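Local atomic coordinates of MGS-M5 (Unidentified, PDB entry 4Q3N), a protein that probably catalyses the NAD-dependent interconversion of L-lactate and pyruvate, as a lactate dehydrogenase from a deep-sea metagenome. Residues 90-93 with 94-98; 126-129 with 130-134; 305-308 with 309-313. All blocks are in the same frame, centred on the assembly; numbering follows the deposited sequence.

Contact 1 of 3, residues 90-93 with 94-98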
ATOM      1  N   ILE A  90     -37.810 -10.061  21.656  1.00 68.51           N
ATOM      2  CA  ILE A  90     -37.962  -8.703  22.187  1.00 65.76           C
ATOM      3  C   ILE A  90     -37.177  -8.540  23.496  1.00 63.16           C
ATOM      4  O   ILE A  90     -36.537  -7.508  23.726  1.00 60.27           O
ATOM      5  CB  ILE A  90     -39.422  -8.307  22.388  1.00 66.64           C
ATOM      6  CG1 ILE A  90     -39.507  -6.905  22.998  1.00 65.61           C
ATOM      7  CG2 ILE A  90     -40.184  -9.346  23.236  1.00 69.62           C
ATOM      8  CD1 ILE A  90     -38.909  -5.812  22.113  1.00 61.96           C
ATOM      9  N   HIS A  91     -37.167  -9.576  24.319  1.00 62.99           N
ATOM     10  CA  HIS A  91     -36.366  -9.536  25.531  1.00 61.15           C
ATOM     11  C   HIS A  91     -34.899  -9.298  25.208  1.00 57.40           C
ATOM     12  O   HIS A  91     -34.263  -8.404  25.765  1.00 55.64           O
ATOM     13  CB  HIS A  91     -36.527 -10.832  26.339  1.00 62.03           C
ATOM     14  CG  HIS A  91     -35.927 -10.749  27.702  1.00 60.92           C
ATOM     15  ND1 HIS A  91     -34.577 -10.912  27.931  1.00 55.83           N
ATOM     16  CD2 HIS A  91     -36.483 -10.463  28.903  1.00 60.42           C
ATOM     17  CE1 HIS A  91     -34.329 -10.753  29.216  1.00 56.84           C
ATOM     18  NE2 HIS A  91     -35.469 -10.487  29.830  1.00 59.29           N
ATOM     19  N   LEU A  92     -34.362 -10.087  24.285  1.00 57.01           N
ATOM     20  CA  LEU A  92     -32.967  -9.991  23.921  1.00 53.93           C
ATOM     21  C   LEU A  92     -32.629  -8.659  23.270  1.00 51.56           C
ATOM     22  O   LEU A  92     -31.556  -8.083  23.501  1.00 45.93           O
ATOM     23  CB  LEU A  92     -32.582 -11.115  22.968  1.00 55.34           C
ATOM     24  CG  LEU A  92     -31.240 -10.900  22.284  1.00 53.10           C
ATOM     25  CD1 LEU A  92     -30.060 -11.051  23.259  1.00 52.52           C
ATOM     26  CD2 LEU A  92     -31.099 -11.809  21.094  1.00 53.88           C
ATOM     27  N   LEU A  93     -33.538  -8.208  22.424  1.00 47.50           N
ATOM     28  CA  LEU A  93     -33.439  -6.907  21.780  1.00 47.70           C
ATOM     29  C   LEU A  93     -33.263  -5.846  22.839  1.00 45.97           C
ATOM     30  O   LEU A  93     -32.394  -4.996  22.740  1.00 41.28           O
ATOM     31  CB  LEU A  93     -34.692  -6.618  20.981  1.00 53.11           C
ATOM     32  CG  LEU A  93     -34.629  -5.728  19.765  1.00 56.66           C
ATOM     33  CD1 LEU A  93     -33.589  -6.265  18.853  1.00 55.59           C
ATOM     34  CD2 LEU A  93     -36.007  -5.768  19.095  1.00 62.65           C
ATOM     35  N   LYS A  94     -34.108  -5.910  23.862  1.00 46.59           N
ATOM     36  CA  LYS A  94     -33.993  -4.992  24.987  1.00 48.74           C
ATOM     37  C   LYS A  94     -32.707  -5.148  25.801  1.00 45.67           C
ATOM     38  O   LYS A  94     -32.165  -4.150  26.253  1.00 43.23           O
ATOM     39  CB  LYS A  94     -35.201  -5.136  25.914  1.00 54.61           C
ATOM     40  CG  LYS A  94     -36.434  -4.418  25.415  1.00 60.11           C
ATOM     41  CD  LYS A  94     -37.675  -4.953  26.161  1.00 68.49           C
ATOM     42  CE  LYS A  94     -38.887  -4.044  26.029  1.00 73.95           C
ATOM     43  NZ  LYS A  94     -38.833  -2.884  26.967  1.00 78.91           N
ATOM     44  N   ARG A  95     -32.231  -6.376  26.016  1.00 46.78           N
ATOM     45  CA  ARG A  95     -30.953  -6.555  26.703  1.00 46.70           C
ATOM     46  C   ARG A  95     -29.817  -5.915  25.879  1.00 40.94           C
ATOM     47  O   ARG A  95     -28.954  -5.259  26.448  1.00 36.71           O
ATOM     48  CB  ARG A  95     -30.630  -8.021  26.950  1.00 51.02           C
ATOM     49  CG  ARG A  95     -31.176  -8.597  28.197  1.00 57.83           C
ATOM     50  CD  ARG A  95     -31.050 -10.107  28.136  1.00 61.16           C
ATOM     51  NE  ARG A  95     -29.668 -10.543  28.272  1.00 62.87           N
ATOM     52  CZ  ARG A  95     -29.093 -11.491  27.547  1.00 63.39           C
ATOM     53  NH1 ARG A  95     -29.765 -12.116  26.597  1.00 64.47           N
ATOM     54  NH2 ARG A  95     -27.835 -11.817  27.789  1.00 63.82           N
ATOM     55  N   ASN A  96     -29.808  -6.107  24.561  1.00 40.45           N
ATOM     56  CA  ASN A  96     -28.786  -5.436  23.733  1.00 40.23           C
ATOM     57  C   ASN A  96     -28.912  -3.903  23.720  1.00 39.32           C
ATOM     58  O   ASN A  96     -27.914  -3.184  23.771  1.00 37.90           O
ATOM     59  CB  ASN A  96     -28.804  -5.975  22.292  1.00 40.96           C
ATOM     60  CG  ASN A  96     -28.111  -7.328  22.176  1.00 44.17           C
ATOM     61  OD1 ASN A  96     -26.899  -7.440  22.384  1.00 43.29           O
ATOM     62  ND2 ASN A  96     -28.878  -8.364  21.864  1.00 46.03           N
ATOM     63  N   ALA A  97     -30.129  -3.387  23.659  1.00 37.93           N
ATOM     64  CA  ALA A  97     -30.290  -1.943  23.778  1.00 35.82           C
ATOM     65  C   ALA A  97     -29.708  -1.391  25.094  1.00 36.11           C
ATOM     66  O   ALA A  97     -29.126  -0.312  25.107  1.00 34.04           O
ATOM     67  CB  ALA A  97     -31.733  -1.590  23.667  1.00 37.59           C
ATOM     68  N   GLU A  98     -29.873  -2.120  26.208  1.00 37.99           N
ATOM     69  CA  GLU A  98     -29.342  -1.644  27.482  1.00 42.07           C
ATOM     70  C   GLU A  98     -27.816  -1.698  27.499  1.00 37.43           C
ATOM     71  O   GLU A  98     -27.159  -0.826  28.083  1.00 34.84           O
ATOM     72  CB  GLU A  98     -29.922  -2.444  28.671  1.00 52.61           C
ATOM     73  CG  GLU A  98     -31.276  -1.932  29.080  1.00 62.98           C
ATOM     74  CD  GLU A  98     -31.220  -0.533  29.662  1.00 71.93           C
ATOM     75  OE1 GLU A  98     -30.229  -0.226  30.354  1.00 74.05           O
ATOM     76  OE2 GLU A  98     -32.163   0.261  29.423  1.00 82.22           O
TER

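Contact 2 of 3, residues 126-129 with 130-134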
ATOM      1  N   LEU A 126     -29.782  -0.724  16.883  1.00 28.11           N
ATOM      2  CA  LEU A 126     -28.808  -0.354  17.902  1.00 27.93           C
ATOM      3  C   LEU A 126     -28.090   0.948  17.549  1.00 28.24           C
ATOM      4  O   LEU A 126     -27.714   1.711  18.443  1.00 29.89           O
ATOM      5  CB  LEU A 126     -27.803  -1.501  18.129  1.00 26.12           C
ATOM      6  CG  LEU A 126     -28.447  -2.737  18.794  1.00 28.06           C
ATOM      7  CD1 LEU A 126     -27.391  -3.803  19.010  1.00 28.55           C
ATOM      8  CD2 LEU A 126     -29.229  -2.406  20.119  1.00 28.06           C
ATOM      9  N   ALA A 127     -27.972   1.238  16.258  1.00 25.30           N
ATOM     10  CA  ALA A 127     -27.451   2.547  15.838  1.00 25.70           C
ATOM     11  C   ALA A 127     -28.401   3.670  16.242  1.00 26.53           C
ATOM     12  O   ALA A 127     -27.975   4.761  16.714  1.00 27.55           O
ATOM     13  CB  ALA A 127     -27.189   2.566  14.292  1.00 27.03           C
ATOM     14  N   TYR A 128     -29.689   3.430  16.103  1.00 27.57           N
ATOM     15  CA  TYR A 128     -30.671   4.423  16.550  1.00 29.25           C
ATOM     16  C   TYR A 128     -30.543   4.612  18.070  1.00 30.57           C
ATOM     17  O   TYR A 128     -30.600   5.744  18.602  1.00 30.13           O
ATOM     18  CB  TYR A 128     -32.105   3.977  16.168  1.00 31.55           C
ATOM     19  CG  TYR A 128     -33.198   4.991  16.463  1.00 33.69           C
ATOM     20  CD1 TYR A 128     -33.784   5.062  17.715  1.00 34.62           C
ATOM     21  CD2 TYR A 128     -33.644   5.867  15.476  1.00 34.30           C
ATOM     22  CE1 TYR A 128     -34.779   5.994  17.999  1.00 36.87           C
ATOM     23  CE2 TYR A 128     -34.637   6.784  15.735  1.00 36.23           C
ATOM     24  CZ  TYR A 128     -35.200   6.846  17.004  1.00 38.06           C
ATOM     25  OH  TYR A 128     -36.187   7.758  17.260  1.00 40.20           O
ATOM     26  N   VAL A 129     -30.420   3.491  18.777  1.00 28.67           N
ATOM     27  CA  VAL A 129     -30.307   3.552  20.231  1.00 30.28           C
ATOM     28  C   VAL A 129     -29.066   4.354  20.606  1.00 29.62           C
ATOM     29  O   VAL A 129     -29.129   5.254  21.438  1.00 29.33           O
ATOM     30  CB  VAL A 129     -30.262   2.159  20.861  1.00 29.33           C
ATOM     31  CG1 VAL A 129     -29.854   2.239  22.367  1.00 29.26           C
ATOM     32  CG2 VAL A 129     -31.675   1.506  20.717  1.00 31.23           C
ATOM     33  N   ALA A 130     -27.943   4.036  19.975  1.00 26.46           N
ATOM     34  CA  ALA A 130     -26.700   4.737  20.270  1.00 26.64           C
ATOM     35  C   ALA A 130     -26.865   6.224  19.948  1.00 29.14           C
ATOM     36  O   ALA A 130     -26.402   7.090  20.692  1.00 28.32           O
ATOM     37  CB  ALA A 130     -25.539   4.132  19.472  1.00 24.13           C
ATOM     38  N   TRP A 131     -27.561   6.519  18.859  1.00 28.99           N
ATOM     39  CA  TRP A 131     -27.756   7.919  18.488  1.00 29.28           C
ATOM     40  C   TRP A 131     -28.506   8.666  19.603  1.00 31.16           C
ATOM     41  O   TRP A 131     -28.044   9.706  20.114  1.00 30.49           O
ATOM     42  CB  TRP A 131     -28.493   8.041  17.138  1.00 29.77           C
ATOM     43  CG  TRP A 131     -29.007   9.443  16.909  1.00 32.76           C
ATOM     44  CD1 TRP A 131     -28.272  10.606  16.973  1.00 32.47           C
ATOM     45  CD2 TRP A 131     -30.353   9.837  16.603  1.00 34.85           C
ATOM     46  NE1 TRP A 131     -29.084  11.689  16.724  1.00 35.09           N
ATOM     47  CE2 TRP A 131     -30.366  11.252  16.515  1.00 35.89           C
ATOM     48  CE3 TRP A 131     -31.550   9.140  16.396  1.00 35.22           C
ATOM     49  CZ2 TRP A 131     -31.536  11.981  16.244  1.00 37.51           C
ATOM     50  CZ3 TRP A 131     -32.697   9.854  16.121  1.00 36.55           C
ATOM     51  CH2 TRP A 131     -32.688  11.271  16.048  1.00 38.59           C
ATOM     52  N   LYS A 132     -29.649   8.115  20.009  1.00 31.63           N
ATOM     53  CA  LYS A 132     -30.463   8.732  21.045  0.50 34.48           C
ATOM     54  C   LYS A 132     -29.727   8.842  22.372  1.00 35.14           C
ATOM     55  O   LYS A 132     -29.835   9.837  23.046  1.00 36.31           O
ATOM     56  CB  LYS A 132     -31.766   7.947  21.243  0.50 36.40           C
ATOM     57  CG  LYS A 132     -32.667   7.989  20.033  0.50 37.27           C
ATOM     58  CD  LYS A 132     -32.901   9.435  19.631  0.50 39.01           C
ATOM     59  CE  LYS A 132     -34.278   9.902  20.012  0.50 42.15           C
ATOM     60  NZ  LYS A 132     -35.254   9.505  18.968  0.50 44.12           N
ATOM     61  N   GLU A 133     -28.983   7.816  22.760  1.00 33.66           N
ATOM     62  CA  GLU A 133     -28.394   7.861  24.097  1.00 34.88           C
ATOM     63  C   GLU A 133     -27.148   8.743  24.102  1.00 35.54           C
ATOM     64  O   GLU A 133     -26.696   9.189  25.154  1.00 35.44           O
ATOM     65  CB  GLU A 133     -28.059   6.458  24.581  1.00 33.39           C
ATOM     66  CG  GLU A 133     -29.292   5.524  24.692  1.00 37.61           C
ATOM     67  CD  GLU A 133     -30.242   5.963  25.816  1.00 40.27           C
ATOM     68  OE1 GLU A 133     -29.804   6.733  26.694  1.00 40.41           O
ATOM     69  OE2 GLU A 133     -31.416   5.553  25.818  1.00 40.49           O
ATOM     70  N   SER A 134     -26.582   8.989  22.925  1.00 33.47           N
ATOM     71  CA  SER A 134     -25.331   9.722  22.873  1.00 32.59           C
ATOM     72  C   SER A 134     -25.540  11.216  22.996  1.00 34.35           C
ATOM     73  O   SER A 134     -24.651  11.911  23.490  1.00 33.93           O
ATOM     74  CB  SER A 134     -24.565   9.421  21.573  1.00 31.40           C
ATOM     75  OG  SER A 134     -25.191  10.074  20.477  1.00 32.10           O
TER

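Contact 3 of 3, residues 305-308 with 309-313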
ATOM      1  N   LEU A 305     -38.375  -1.909  11.332  1.00 33.75           N
ATOM      2  CA  LEU A 305     -37.462  -1.312  12.294  1.00 32.84           C
ATOM      3  C   LEU A 305     -38.174  -0.348  13.210  1.00 34.14           C
ATOM      4  O   LEU A 305     -37.930  -0.313  14.440  1.00 36.20           O
ATOM      5  CB  LEU A 305     -36.310  -0.600  11.561  1.00 31.89           C
ATOM      6  CG  LEU A 305     -35.404  -1.501  10.710  1.00 32.26           C
ATOM      7  CD1 LEU A 305     -34.515  -0.668   9.733  1.00 26.84           C
ATOM      8  CD2 LEU A 305     -34.524  -2.372  11.627  1.00 31.50           C
ATOM      9  N   ARG A 306     -39.103   0.414  12.656  1.00 33.46           N
ATOM     10  CA  ARG A 306     -39.847   1.331  13.507  1.00 33.84           C
ATOM     11  C   ARG A 306     -40.679   0.533  14.544  1.00 40.14           C
ATOM     12  O   ARG A 306     -40.823   0.946  15.710  1.00 40.44           O
ATOM     13  CB  ARG A 306     -40.744   2.255  12.670  1.00 35.40           C
ATOM     14  CG  ARG A 306     -41.300   3.434  13.461  1.00 38.88           C
ATOM     15  CD  ARG A 306     -40.141   4.221  14.101  1.00 38.98           C
ATOM     16  NE  ARG A 306     -40.183   4.078  15.545  1.00 41.28           N
ATOM     17  CZ  ARG A 306     -39.542   4.848  16.419  1.00 42.95           C
ATOM     18  NH1 ARG A 306     -38.752   5.844  16.002  1.00 41.46           N
ATOM     19  NH2 ARG A 306     -39.717   4.634  17.725  1.00 43.56           N
ATOM     20  N   LYS A 307     -41.212  -0.614  14.141  1.00 39.88           N
ATOM     21  CA  LYS A 307     -42.015  -1.412  15.097  1.00 41.90           C
ATOM     22  C   LYS A 307     -41.109  -1.974  16.212  1.00 42.13           C
ATOM     23  O   LYS A 307     -41.490  -1.994  17.399  1.00 45.69           O
ATOM     24  CB  LYS A 307     -42.738  -2.551  14.366  1.00 42.17           C
ATOM     25  CG  LYS A 307     -43.561  -3.504  15.275  1.00 54.10           C
ATOM     26  CD  LYS A 307     -44.660  -2.743  16.008  1.00 57.53           C
ATOM     27  CE  LYS A 307     -45.697  -3.700  16.585  1.00 61.95           C
ATOM     28  NZ  LYS A 307     -45.041  -4.791  17.378  1.00 64.21           N
ATOM     29  N   ASN A 308     -39.931  -2.461  15.807  1.00 41.74           N
ATOM     30  CA  ASN A 308     -38.904  -2.888  16.752  1.00 41.88           C
ATOM     31  C   ASN A 308     -38.613  -1.772  17.761  1.00 41.35           C
ATOM     32  O   ASN A 308     -38.680  -1.988  18.954  1.00 41.04           O
ATOM     33  CB  ASN A 308     -37.605  -3.272  16.029  1.00 42.36           C
ATOM     34  CG  ASN A 308     -37.691  -4.607  15.288  1.00 43.42           C
ATOM     35  OD1 ASN A 308     -38.558  -5.439  15.547  1.00 46.48           O
ATOM     36  ND2 ASN A 308     -36.788  -4.799  14.346  1.00 42.84           N
ATOM     37  N   LEU A 309     -38.320  -0.566  17.275  1.00 40.46           N
ATOM     38  CA  LEU A 309     -38.016   0.574  18.148  1.00 40.36           C
ATOM     39  C   LEU A 309     -39.187   0.933  19.055  1.00 41.68           C
ATOM     40  O   LEU A 309     -38.979   1.204  20.231  1.00 41.63           O
ATOM     41  CB  LEU A 309     -37.575   1.817  17.320  1.00 37.29           C
ATOM     42  CG  LEU A 309     -36.207   1.739  16.635  1.00 36.40           C
ATOM     43  CD1 LEU A 309     -35.958   2.901  15.615  1.00 32.76           C
ATOM     44  CD2 LEU A 309     -35.034   1.647  17.633  1.00 35.22           C
ATOM     45  N   ASP A 310     -40.407   0.952  18.525  1.00 43.32           N
ATOM     46  CA  ASP A 310     -41.582   1.187  19.349  1.00 45.74           C
ATOM     47  C   ASP A 310     -41.667   0.177  20.506  1.00 46.80           C
ATOM     48  O   ASP A 310     -41.945   0.520  21.661  1.00 46.12           O
ATOM     49  CB  ASP A 310     -42.872   1.096  18.501  1.00 48.67           C
ATOM     50  CG  ASP A 310     -43.057   2.273  17.543  1.00 50.82           C
ATOM     51  OD1 ASP A 310     -42.339   3.291  17.677  1.00 50.62           O
ATOM     52  OD2 ASP A 310     -43.946   2.185  16.664  1.00 51.29           O
ATOM     53  N   ASP A 311     -41.455  -1.079  20.154  1.00 46.06           N
ATOM     54  CA  ASP A 311     -41.542  -2.162  21.100  1.00 48.33           C
ATOM     55  C   ASP A 311     -40.462  -2.052  22.157  1.00 49.89           C
ATOM     56  O   ASP A 311     -40.609  -2.614  23.229  1.00 49.20           O
ATOM     57  CB  ASP A 311     -41.442  -3.505  20.381  1.00 47.07           C
ATOM     58  CG  ASP A 311     -42.714  -3.852  19.634  1.00 48.22           C
ATOM     59  OD1 ASP A 311     -43.766  -3.210  19.891  1.00 48.74           O
ATOM     60  OD2 ASP A 311     -42.665  -4.781  18.802  1.00 48.42           O
ATOM     61  N   MET A 312     -39.382  -1.329  21.868  1.00 48.97           N
ATOM     62  CA  MET A 312     -38.323  -1.128  22.860  1.00 51.84           C
ATOM     63  C   MET A 312     -38.536   0.179  23.625  1.00 55.03           C
ATOM     64  O   MET A 312     -37.665   0.618  24.364  1.00 55.97           O
ATOM     65  CB  MET A 312     -36.950  -1.114  22.195  1.00 50.20           C
ATOM     66  CG  MET A 312     -36.614  -2.395  21.480  1.00 49.03           C
ATOM     67  SD  MET A 312     -35.416  -2.170  20.159  1.00 54.48           S
ATOM     68  CE  MET A 312     -33.958  -1.794  21.132  1.00 55.75           C
ATOM     69  N   SER A 313     -39.709   0.768  23.421  1.00 57.18           N
ATOM     70  CA  SER A 313     -40.090   2.132  23.833  1.00 59.79           C
ATOM     71  C   SER A 313     -39.006   3.165  23.521  1.00 56.98           C
ATOM     72  O   SER A 313     -38.640   3.975  24.360  1.00 57.03           O
ATOM     73  CB  SER A 313     -40.482   2.189  25.318  1.00 64.54           C
ATOM     74  OG  SER A 313     -39.501   1.600  26.141  1.00 68.09           O
TER
HETATM   75  O   HOH W   1     -40.547  -6.184  17.845  1.00 60.28           O

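Contact 1 of 3, residues 90-93 with 94-98
On the first turns of helix 89-109, the crossover helix between parallel strands 74-77 and 115-118, His91 and Leu92 meet Arg95 and Asn96 one turn on. The CD methylene of Arg95 comes up at the edge of the His91 imidazole, near its plane, 3.5 Å from CE1. His91 keeps CG anti to its backbone N (chi1 -170°), which lays the ring beside this aliphatic part of the arginine. Both polar ends converge on Glu87, which takes a hydrogen bond from His91 ND1 and forms a salt bridge with Arg95 NH1. Leu92 CD1 reaches Arg95 NH1 at 3.5 Å, neither over the guanidinium face nor at its edge, and also Asn96 ND2 at 3.3 Å. A lysine in place of Arg95, lacking the guanidinium, would probably leave Leu92 CD1 without its NH1 neighbour and Glu87 with a less directed charge partner. Leu92 O receives Asn96 N at 2.8 Å and, weakly, Asn96 ND2 at 3.2 Å; Asn96 OD1 accepts from Val81 N, tying the buried amide to the preceding loop. The i to i+4 ladder is that of any alpha-helix; its place between two parallel strands is that of the crossover helix in a Rossmann-fold beta-alpha-beta unit.

Contact 2 of 3, residues 126-129 with 130-134
Tyr128 and Trp131 form the aromatic part of this helical turn, a T-shaped pair with ring planes at 80° and centroids 5.4 Å apart. The edge of the indole's six-membered ring, through CE3 and CZ3, stands over one face of the phenol, displaced toward its CE2 rim; Trp131 CZ3 lies 3.7 Å from Tyr128 CE2. In both residues CG is anti to the backbone N (chi1 -174° and 166°), which swings the two rings to the same flank of the helix.

Apolar contacts flank the pair. In the conformer given, one of two, Lys132 CG lies 3.5 Å from Tyr128 CE1. The aliphatic parts of Val129 and Glu133 run side by side, with Val129 CG1 4.1 Å from Glu133 CG.

Hydrogen bonds of the backbone follow the i to i+4 pattern, from Ala130 N to Leu126 O through Glu133 N to Val129 O (2.9 Å). Near the last turn Ser134 OG donates to Trp131 O at 2.9 Å, and Ser134 N reaches the same oxygen from the same face of its plane.

Among its neighbours, helix 123-134 sets Leu126 and Ala130 against Ile100 of helix 89-109 and Val118 of strand 115-118, while Tyr128 and Trp131 pack on Leu258 of strand 251-258. Glu133 OE1 forms a salt bridge with Lys105 NZ of helix 89-109, and OE2 a hydrogen bond with the Tyr314 hydroxyl.

Contact 3 of 3, residues 305-308 with 309-313
Arg306 meets Leu309 and Asp310 through a chain that leaves CB with CG anti to the backbone N (chi1 -167°) and bends at chi2 and chi3, curling forward along the helix toward its C-terminal end. NE is the first atom to meet the aspartate, a weak bond of 3.1 Å to Asp310 OD1. At CZ the guanidinium passes over Leu309, whose CB lies 3.4 Å above its plane, toward the rim. NH1 turns to Gln268 O and, weakly, to the Tyr128 hydroxyl. NH2 makes the shorter bond of the salt bridge, 2.9 Å to Asp310 OD1, with that oxygen 24° out of the guanidinium plane; NH2 also forms a salt bridge with the terminal carboxylate of Tyr314. These charges sit where helix 292-311 stops in a Schellman motif: Ser313, with positive phi, follows the last turn, Ser313 N bonds to Asp310 O and Tyr314 N to Leu309 O. One residue further along, Lys307 NZ forms a salt bridge with Asp311, 2.8 Å from OD2 on its syn lone pair and weakly at 3.2 Å from OD1. A water donates both to Asp311 OD2, at 2.7 Å, and to Asn308 OD1. Met312, the first residue past the helix, packs on Leu93 and Ala97 of helix 89-109.

In the fold
Contact 2 is the most buried of the three and is carried by an aromatic pair; contacts 1 and 3, on helices 89-109 and 292-311, are partly buried. Contact 3 carries two salt bridges within itself, whereas contact 1 sends its charged and polar ends out to Glu87 and Val81. Contacts 1 and 2 belong to successive beta-alpha-beta units that share strand 115-118; contact 3 ends a helix of the C-terminal domain. Ala97 of contact 1 touches both others: its N lies 3.8 Å from Leu126 CD2, its CB 3.4 Å from Met312 CE. Leu309 CD1 lies 3.6 Å from Tyr128 CG, so apolar packing joins helix 292-311 to helix 123-134 and, through Met312 just beyond its end, to helix 89-109.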